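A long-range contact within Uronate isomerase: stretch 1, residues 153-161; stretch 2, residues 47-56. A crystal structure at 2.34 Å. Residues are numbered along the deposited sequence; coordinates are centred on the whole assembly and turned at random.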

# COMPACT_ATOMS: atom_id res chain seq x y z
N ALA B 153 2.62 0.31 46.19
CA ALA B 153 3.24 -0.37 45.06
C ALA B 153 2.77 0.17 43.71
O ALA B 153 3.35 -0.14 42.66
CB ALA B 153 3.00 -1.88 45.15
N PHE B 154 1.71 0.99 43.75
CA PHE B 154 1.14 1.58 42.55
C PHE B 154 1.27 3.11 42.53
O PHE B 154 0.54 3.80 41.81
CB PHE B 154 -0.32 1.14 42.37
CG PHE B 154 -0.46 -0.29 41.89
CD1 PHE B 154 -0.37 -1.36 42.78
CD2 PHE B 154 -0.69 -0.56 40.55
CE1 PHE B 154 -0.51 -2.67 42.34
CE2 PHE B 154 -0.83 -1.87 40.09
CZ PHE B 154 -0.74 -2.93 40.99
N ARG B 155 2.20 3.63 43.33
CA ARG B 155 2.61 5.02 43.23
C ARG B 155 3.42 5.14 41.95
O ARG B 155 4.15 4.21 41.60
CB ARG B 155 3.47 5.42 44.44
CG ARG B 155 2.80 5.27 45.79
CD ARG B 155 1.61 6.21 45.94
NE ARG B 155 2.00 7.52 46.45
CZ ARG B 155 1.75 7.94 47.68
NH1 ARG B 155 1.09 7.17 48.53
NH2 ARG B 155 2.14 9.15 48.06
N PRO B 156 3.26 6.26 41.22
CA PRO B 156 3.97 6.52 39.96
C PRO B 156 5.47 6.18 39.95
O PRO B 156 5.93 5.51 39.03
CB PRO B 156 3.76 8.02 39.74
CG PRO B 156 2.41 8.27 40.34
CD PRO B 156 2.30 7.35 41.53
N ARG B 157 6.19 6.64 40.98
CA ARG B 157 7.63 6.35 41.11
C ARG B 157 7.91 4.86 41.35
O ARG B 157 8.87 4.31 40.81
CB ARG B 157 8.24 7.16 42.26
CG ARG B 157 8.39 8.64 41.98
CD ARG B 157 9.08 9.33 43.15
NE ARG B 157 9.23 10.76 42.92
CZ ARG B 157 9.69 11.63 43.81
NH1 ARG B 157 10.05 11.23 45.02
NH2 ARG B 157 9.79 12.91 43.49
N ALA B 158 7.06 4.23 42.16
CA ALA B 158 7.19 2.81 42.48
C ALA B 158 6.93 1.93 41.26
O ALA B 158 7.58 0.90 41.08
CB ALA B 158 6.25 2.44 43.61
N LEU B 159 5.98 2.36 40.43
CA LEU B 159 5.64 1.67 39.19
C LEU B 159 6.73 1.85 38.13
O LEU B 159 7.03 0.92 37.39
CB LEU B 159 4.31 2.18 38.64
CG LEU B 159 3.02 1.64 39.25
CD1 LEU B 159 1.84 2.53 38.87
CD2 LEU B 159 2.77 0.21 38.80
N PHE B 160 7.32 3.05 38.08
CA PHE B 160 8.45 3.37 37.20
C PHE B 160 9.61 2.41 37.44
O PHE B 160 10.27 1.98 36.49
CB PHE B 160 8.88 4.81 37.46
CG PHE B 160 9.88 5.37 36.47
CD1 PHE B 160 9.44 6.13 35.39
CD2 PHE B 160 11.25 5.18 36.63
CE1 PHE B 160 10.35 6.67 34.48
CE2 PHE B 160 12.16 5.71 35.73
CZ PHE B 160 11.71 6.46 34.66
N ASP B 161 9.87 2.10 38.71
CA ASP B 161 10.96 1.19 39.08
C ASP B 161 10.63 -0.27 38.81
O ASP B 161 11.48 -1.02 38.33
CB ASP B 161 11.33 1.40 40.55
CG ASP B 161 11.72 2.84 40.85
OD1 ASP B 161 11.58 3.27 42.01
OD2 ASP B 161 12.16 3.54 39.91
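Stretch 2 47-56: SWFATNAPFQ

When the end of one helix meets the start of another, the backbone groups left without helical partners become natural targets for side chains, and this contact in uronate isomerase is a compact example. Helix 47-51 is followed by Asn52, whose positive phi (56°) turns the chain into an extended run through Phe55. Stretch 1 enters its helix at Pro156, with Arg155 as N-cap. The two helix axes cross at 108° and approach to 9.2 Å, and the registers Arg157 with Phe49, Pro156 with Asn52 and Arg155 with Pro54 show the chains running in opposite senses past one another.

Asn52 sits at the centre of the polar contacts, its side chain accepting from Arg157 and its carbonyl from Arg155. The t rotamer of Asn52 (chi1 -154°) brings Asn52 OD1 to 2.9 Å from Arg157 N, a nearly straight hydrogen bond to an amide in the helix's first turn. The two arginines donate to backbone carbonyls, Arg157 to one in the last part of the other helix and Arg155 to one just beyond it. Arg157, m at chi1 and then extended (t, t), carries NE to 2.7 Å from the O of Phe49, with a weak second bond from NH2 to the same oxygen at 3.0 Å; Asn52 CB lies over one face of its guanidinium. Arg155 instead folds through m, m, m, so that its NE donates to the O of Asn52 at 2.9 Å while Pro54 CG covers a guanidinium face.

Pro156 has no amide hydrogen to give Asn52 OD1, 3.4 Å from Pro156 N; its ring instead packs against apolar side chains, with Pro156 CB 3.9 Å from Phe49 CD2 and Pro156 CG 3.9 Å from Phe55 CE2. Both phenylalanines are m at chi1, and in each the ring end comes nearer to stretch 1 than the sideways CA-to-CB bond suggests. Phe160, t at chi1, turns its edge to the face of Phe49, centroids 5.5 Å apart. A water links Phe55 N (3.0 Å from its oxygen) to Phe154 O (2.7 Å).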

# COMPACT_ATOMS: atom_id res chain seq x y z
N SER B 47 4.37 15.71 36.20
CA SER B 47 3.90 16.02 37.55
C SER B 47 3.56 14.77 38.35
O SER B 47 3.57 14.80 39.58
CB SER B 47 2.69 16.94 37.50
OG SER B 47 1.53 16.23 37.10
N TRP B 48 3.26 13.67 37.65
CA TRP B 48 2.99 12.38 38.28
C TRP B 48 4.17 11.88 39.10
O TRP B 48 3.99 11.29 40.16
CB TRP B 48 2.62 11.32 37.24
CG TRP B 48 1.31 11.53 36.53
CD1 TRP B 48 0.25 12.30 36.94
CD2 TRP B 48 0.90 10.92 35.30
NE1 TRP B 48 -0.78 12.22 36.04
CE2 TRP B 48 -0.41 11.38 35.02
CE3 TRP B 48 1.51 10.03 34.40
CZ2 TRP B 48 -1.11 10.99 33.87
CZ3 TRP B 48 0.81 9.64 33.26
CH2 TRP B 48 -0.49 10.12 33.00
N PHE B 49 5.38 12.14 38.61
CA PHE B 49 6.60 11.68 39.27
C PHE B 49 7.20 12.73 40.20
O PHE B 49 8.00 12.39 41.08
CB PHE B 49 7.63 11.21 38.23
CG PHE B 49 7.06 10.25 37.23
CD1 PHE B 49 6.72 10.68 35.96
CD2 PHE B 49 6.83 8.92 37.58
CE1 PHE B 49 6.17 9.80 35.03
CE2 PHE B 49 6.29 8.03 36.66
CZ PHE B 49 5.96 8.47 35.39
N ALA B 50 6.82 13.99 40.02
CA ALA B 50 7.33 15.06 40.87
C ALA B 50 6.56 15.11 42.19
O ALA B 50 7.16 15.31 43.25
CB ALA B 50 7.26 16.41 40.16
N THR B 51 5.25 14.91 42.12
CA THR B 51 4.41 14.90 43.31
C THR B 51 4.32 13.50 43.93
O THR B 51 4.21 13.37 45.15
CB THR B 51 2.98 15.44 43.05
OG1 THR B 51 2.26 14.54 42.20
CG2 THR B 51 3.03 16.83 42.40
N ASN B 52 4.37 12.49 43.07
CA ASN B 52 4.15 11.07 43.42
C ASN B 52 2.81 10.79 44.10
O ASN B 52 2.71 9.96 45.00
CB ASN B 52 5.33 10.48 44.20
CG ASN B 52 5.45 8.97 44.03
OD1 ASN B 52 5.13 8.43 42.97
ND2 ASN B 52 5.92 8.30 45.06
N ALA B 53 1.78 11.50 43.65
CA ALA B 53 0.42 11.31 44.14
C ALA B 53 -0.18 10.07 43.48
O ALA B 53 0.10 9.81 42.31
CB ALA B 53 -0.42 12.54 43.83
N PRO B 54 -1.00 9.30 44.23
CA PRO B 54 -1.63 8.12 43.64
C PRO B 54 -2.70 8.46 42.61
O PRO B 54 -3.32 9.52 42.68
CB PRO B 54 -2.28 7.42 44.84
CG PRO B 54 -1.71 8.08 46.05
CD PRO B 54 -1.38 9.47 45.64
N PHE B 55 -2.92 7.55 41.66
CA PHE B 55 -4.07 7.63 40.76
C PHE B 55 -5.33 7.24 41.53
O PHE B 55 -5.25 6.58 42.58
CB PHE B 55 -3.87 6.71 39.54
CG PHE B 55 -2.58 6.96 38.80
CD1 PHE B 55 -2.46 8.02 37.90
CD2 PHE B 55 -1.48 6.12 38.98
CE1 PHE B 55 -1.27 8.25 37.20
CE2 PHE B 55 -0.28 6.34 38.29
CZ PHE B 55 -0.18 7.41 37.40
N GLN B 56 -6.50 7.64 41.03
CA GLN B 56 -7.73 7.47 41.80
C GLN B 56 -8.66 6.33 41.36
O GLN B 56 -9.08 5.52 42.20
CB GLN B 56 -8.49 8.79 41.95
CG GLN B 56 -8.58 9.64 40.68
CD GLN B 56 -9.49 10.84 40.85
OE1 GLN B 56 -9.03 11.98 40.91
NE2 GLN B 56 -10.79 10.59 40.92
O HOH W 1 -1.90 4.79 42.19